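Local coordinates for DUTPase (Staphylococcus phage 11, PDB 4GV8), which hydrolyses dUTP to dUMP and pyrophosphate as a jelly-roll trimeric dUTPase encoded by a staphylococcal phage, at the interface of chains A and B. Coordinates in Å, arbitrary orientation; residue numbers count along the deposited sequence, not the author numbering. Chains: chain A/B, DUTPase.

Contact 1: the interface of chains A and B. Residues chain A 3, 54, 57, 139, 141; chain B 141-143.
B:Trp143 lays its indole along A:Ile139 and runs it on toward A:Pro54, so that most of the chain B surface buried here belongs to this one side chain. Its CG stands anti to the backbone N (chi1 -177°), which sends the ring across to chain A. Starting at the root, B:Trp143 CB lies 3.8 Å from CE1 of A:Tyr57; the two side chains meet at about a right angle, and this tyrosine carbon stands above the indole plane at the CB-CG end. Further out, on the six-membered ring, B:Trp143 CE3 takes the CG2 methyl of A:Ile139 at 3.6 Å. That methyl sits at the indole edge, in the ring plane, while the isoleucine and tryptophan side chains point the same way. The CD1 methyl of A:Ile139 comes to the same CE3 from a little further off. At the tip, B:Trp143 CZ3 touches CD of A:Pro54 at 3.5 Å. The two side chains reach toward each other tip to tip, with A:Pro54 CG above the indole plane just beyond the rim at CH2. Along the other rim, the poorly ordered A:Asn3 approaches with its backbone N near NE1 and its CB near CZ2, a loose and doubtful contact.

The backbone fixes the root of the tryptophan. B:Trp143 N donates to A:Ile139 O at 2.9 Å in an antiparallel bridge between the chains. A water completes the pairing, 2.8 Å from A:Ile139 N and 2.7 Å from B:Trp143 O. Alongside this bridge, A:Pro141 and B:Pro141 bring their rings together, CG to CG at 3.6 Å.

The site joins the end of strand 133-141 of one subunit to the segment leaving the same strand in the next, with the indole as an apolar anchor that helps hold the trimer together.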
loop_
_atom_site.group_PDB
_atom_site.type_symbol
_atom_site.label_atom_id
_atom_site.label_comp_id
_atom_site.label_asym_id
_atom_site.label_seq_id
_atom_site.Cartn_x
_atom_site.Cartn_y
_atom_site.Cartn_z
ATOM N N ASN A 3 3.072 26.957 0.218
ATOM C CA ASN A 3 4.184 27.644 -0.552
ATOM C C ASN A 3 4.364 27.145 -2.053
ATOM O O ASN A 3 3.361 27.067 -2.799
ATOM C CB ASN A 3 5.473 27.586 0.303
ATOM C CG ASN A 3 6.546 28.563 -0.170
ATOM O OD1 ASN A 3 6.239 29.624 -0.733
ATOM N ND2 ASN A 3 7.820 28.192 0.031
ATOM N N PRO A 54 10.490 19.650 0.886
ATOM C CA PRO A 54 11.227 20.191 2.013
ATOM C C PRO A 54 11.268 19.270 3.243
ATOM O O PRO A 54 10.479 18.294 3.389
ATOM C CB PRO A 54 10.508 21.543 2.355
ATOM C CG PRO A 54 9.355 21.632 1.455
ATOM C CD PRO A 54 9.171 20.303 0.763
ATOM N N TYR A 57 8.449 17.086 5.562
ATOM C CA TYR A 57 7.468 16.387 4.702
ATOM C C TYR A 57 8.047 15.077 4.078
ATOM O O TYR A 57 9.250 14.878 4.014
ATOM C CB TYR A 57 6.975 17.353 3.559
ATOM C CG TYR A 57 6.397 18.616 4.108
ATOM C CD1 TYR A 57 5.041 18.719 4.386
ATOM C CD2 TYR A 57 7.201 19.696 4.400
ATOM C CE1 TYR A 57 4.502 19.860 4.936
ATOM C CE2 TYR A 57 6.679 20.854 4.954
ATOM C CZ TYR A 57 5.331 20.923 5.212
ATOM O OH TYR A 57 4.823 22.048 5.764
ATOM N N ILE A 139 1.773 14.942 -0.677
ATOM C CA ILE A 139 2.882 15.356 0.239
ATOM C C ILE A 139 2.282 15.593 1.628
ATOM O O ILE A 139 1.286 16.344 1.779
ATOM C CB ILE A 139 3.605 16.583 -0.299
ATOM C CG1 ILE A 139 4.132 16.293 -1.744
ATOM C CG2 ILE A 139 4.720 17.020 0.628
ATOM C CD1 ILE A 139 4.741 17.489 -2.419
ATOM N N PRO A 141 2.967 16.151 5.951
ATOM C CA PRO A 141 4.014 16.417 6.977
ATOM C C PRO A 141 4.410 15.143 7.834
ATOM O O PRO A 141 3.593 14.225 8.062
ATOM C CB PRO A 141 3.378 17.525 7.845
ATOM C CG PRO A 141 1.864 17.311 7.671
ATOM C CD PRO A 141 1.684 16.827 6.268
ATOM N N PRO B 141 -3.139 15.583 7.491
ATOM C CA PRO B 141 -3.015 16.880 6.790
ATOM C C PRO B 141 -2.086 16.722 5.586
ATOM O O PRO B 141 -1.249 15.808 5.592
ATOM C CB PRO B 141 -2.402 17.783 7.858
ATOM C CG PRO B 141 -1.585 16.825 8.677
ATOM C CD PRO B 141 -2.477 15.616 8.802
ATOM N N ILE B 142 -2.274 17.577 4.573
ATOM C CA ILE B 142 -1.453 17.568 3.371
ATOM C C ILE B 142 -0.925 18.958 3.061
ATOM O O ILE B 142 -1.394 19.943 3.612
ATOM C CB ILE B 142 -2.192 17.006 2.142
ATOM C CG1 ILE B 142 -3.528 17.755 1.912
ATOM C CG2 ILE B 142 -2.371 15.508 2.321
ATOM C CD1 ILE B 142 -4.291 17.386 0.675
ATOM N N TRP B 143 0.046 18.984 2.158
ATOM C CA TRP B 143 0.616 20.162 1.634
ATOM C C TRP B 143 0.425 20.097 0.160
ATOM O O TRP B 143 0.860 19.115 -0.500
ATOM C CB TRP B 143 2.100 20.193 2.015
ATOM C CG TRP B 143 2.838 21.429 1.595
ATOM C CD1 TRP B 143 2.554 22.741 1.947
ATOM C CD2 TRP B 143 4.089 21.516 0.787
ATOM N NE1 TRP B 143 3.461 23.592 1.391
ATOM C CE2 TRP B 143 4.420 22.932 0.705
ATOM C CE3 TRP B 143 4.903 20.589 0.111
ATOM C CZ2 TRP B 143 5.530 23.401 -0.020
ATOM C CZ3 TRP B 143 6.009 21.068 -0.620
ATOM C CH2 TRP B 143 6.313 22.449 -0.677
HETATM O O HOH W 1 0.062 16.895 -1.823
#

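Contact 2: the interface of chains A and B. Residues chain A 63, 65, 68-69, 75; chain B 42, 76-77, 79, 91.
A:Ser63 OG is gripped by two side chains of chain B. This OG donates to the carboxylate oxygen OE1 of B:Glu76, 2.5 Å from A:Ser63 OG, a short bond that uses the anti lone pair of that oxygen, and it accepts from B:Lys79 NZ at 2.9 Å. With chi1 65° the hydroxyl points between its own backbone N and carbonyl carbon, toward chain B, where an acidic and a basic group meet it. B:Lys79 NZ also hydrogen-bonds to A:Ser63 O (3.1 Å). Within its own chain B:Lys79 NZ donates to B:Thr77 O at 2.8 Å, which helps fix the lysine tip. A positive charge beside OG would probably strengthen its donation to the carboxylate.

Two waters extend the carboxylate's hold on chain A. Water 2 joins OE1 to the backbone N of A:Ser63 and to A:Ile75 O, while water 3, 2.6 Å from B:Glu76 OE2, links it to the same carbonyl. Both carboxylate oxygens are thus tied to strand 73-75.

Beside them, B:Asn91 reaches toward the short helix 65-70. The amide ND2 of B:Asn91 forms a hydrogen bond of 3.1 Å with A:Ser68 OG, whose anti placement to the backbone N (chi1 -172°) turns it toward chain B. The CB of A:Ser69 rests near the carboxamide, and the A:Ser69 hydroxyl turns back to A:Ser65 O inside the helix. Further along, B:Lys42 bends at its last two torsions and sends NZ to A:Ser68 O, 2.8 Å away and in the plane of that carbonyl, with a C=O...N angle of 156°.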
loop_
_atom_site.group_PDB
_atom_site.type_symbol
_atom_site.label_atom_id
_atom_site.label_comp_id
_atom_site.label_asym_id
_atom_site.label_seq_id
_atom_site.Cartn_x
_atom_site.Cartn_y
_atom_site.Cartn_z
ATOM N N SER A 63 -0.862 4.845 -6.112
ATOM C CA SER A 63 -1.784 4.499 -7.174
ATOM C C SER A 63 -2.914 5.536 -7.365
ATOM O O SER A 63 -3.241 6.306 -6.432
ATOM C CB SER A 63 -2.399 3.106 -6.901
ATOM O OG SER A 63 -3.205 3.111 -5.708
ATOM N N SER A 65 -6.997 5.424 -8.281
ATOM C CA SER A 65 -8.029 4.399 -8.018
ATOM C C SER A 65 -8.563 3.771 -9.314
ATOM O O SER A 65 -8.915 2.592 -9.328
ATOM C CB SER A 65 -9.193 4.979 -7.210
ATOM O OG SER A 65 -9.977 5.829 -8.033
ATOM N N SER A 68 -5.833 1.225 -10.667
ATOM C CA SER A 68 -5.757 0.166 -9.635
ATOM C C SER A 68 -6.929 -0.802 -9.689
ATOM O O SER A 68 -6.785 -2.028 -9.614
ATOM C CB SER A 68 -5.771 0.835 -8.234
ATOM O OG SER A 68 -5.512 -0.147 -7.252
ATOM N N SER A 69 -8.121 -0.228 -9.815
ATOM C CA SER A 69 -9.350 -0.982 -9.711
ATOM C C SER A 69 -9.741 -1.707 -10.978
ATOM O O SER A 69 -10.377 -2.755 -10.888
ATOM C CB SER A 69 -10.483 -0.079 -9.265
ATOM O OG SER A 69 -10.799 0.818 -10.272
ATOM N N ILE A 75 0.817 -0.720 -7.990
ATOM C CA ILE A 75 1.891 0.204 -7.701
ATOM C C ILE A 75 2.121 0.171 -6.219
ATOM O O ILE A 75 1.183 0.375 -5.449
ATOM C CB ILE A 75 1.554 1.639 -8.156
ATOM C CG1 ILE A 75 1.352 1.688 -9.653
ATOM C CG2 ILE A 75 2.666 2.619 -7.777
ATOM C CD1 ILE A 75 1.139 3.097 -10.148
ATOM N N LYS B 42 -11.408 -9.318 -8.414
ATOM C CA LYS B 42 -11.309 -7.908 -8.009
ATOM C C LYS B 42 -12.736 -7.323 -7.946
ATOM O O LYS B 42 -13.595 -7.694 -8.703
ATOM C CB LYS B 42 -10.461 -7.109 -9.013
ATOM C CG LYS B 42 -8.982 -7.507 -9.017
ATOM C CD LYS B 42 -8.225 -6.935 -10.183
ATOM C CE LYS B 42 -8.355 -5.410 -10.233
ATOM N NZ LYS B 42 -7.579 -4.725 -9.148
ATOM N N GLU B 76 -6.188 -2.058 -1.801
ATOM C CA GLU B 76 -5.347 -0.964 -2.253
ATOM C C GLU B 76 -5.854 0.289 -1.557
ATOM O O GLU B 76 -7.013 0.719 -1.734
ATOM C CB GLU B 76 -5.409 -0.793 -3.764
ATOM C CG GLU B 76 -4.586 0.423 -4.218
ATOM C CD GLU B 76 -3.069 0.185 -4.163
ATOM O OE1 GLU B 76 -2.320 1.079 -4.581
ATOM O OE2 GLU B 76 -2.604 -0.893 -3.719
ATOM N N THR B 77 -4.998 0.866 -0.747
ATOM C CA THR B 77 -5.267 2.147 -0.066
ATOM C C THR B 77 -5.740 3.229 -1.063
ATOM O O THR B 77 -5.109 3.512 -2.088
ATOM C CB THR B 77 -4.017 2.579 0.770
ATOM O OG1 THR B 77 -3.781 1.591 1.809
ATOM C CG2 THR B 77 -4.157 3.954 1.416
ATOM N N LYS B 79 -6.881 7.058 -1.810
ATOM C CA LYS B 79 -6.663 8.460 -1.426
ATOM C C LYS B 79 -7.976 9.174 -1.681
ATOM O O LYS B 79 -8.442 9.271 -2.826
ATOM C CB LYS B 79 -5.503 9.057 -2.221
ATOM C CG LYS B 79 -4.135 8.513 -1.800
ATOM C CD LYS B 79 -3.822 6.987 -1.932
ATOM C CE LYS B 79 -3.773 6.508 -3.396
ATOM N NZ LYS B 79 -3.330 5.093 -3.556
ATOM N N ASN B 91 -11.377 -0.856 -2.632
ATOM C CA ASN B 91 -10.682 -1.426 -3.777
ATOM C C ASN B 91 -9.939 -2.708 -3.356
ATOM O O ASN B 91 -8.844 -2.630 -2.794
ATOM C CB ASN B 91 -9.698 -0.352 -4.271
ATOM C CG ASN B 91 -9.114 -0.616 -5.658
ATOM O OD1 ASN B 91 -9.327 -1.668 -6.278
ATOM N ND2 ASN B 91 -8.346 0.370 -6.154
HETATM O O HOH W 2 0.093 2.714 -4.333
HETATM O O HOH W 3 -0.062 -1.206 -3.555
#

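Contact 1 and contact 2 belong to one interface between two copies of the dUTPase, with the centres of their C-alpha atoms about 22 Å apart. They have no residue in common, but strand 57-63 of chain A serves both, its first residue lying in contact 1 and its last in contact 2. The character changes along that strand, from largely apolar to polar and water-assisted. Contact 2 includes A:Ser65, B:Lys79 and B:Asn91, positions that belong to the nucleotide pocket, so subunit association and assembly of the active site are probably coupled in the trimer.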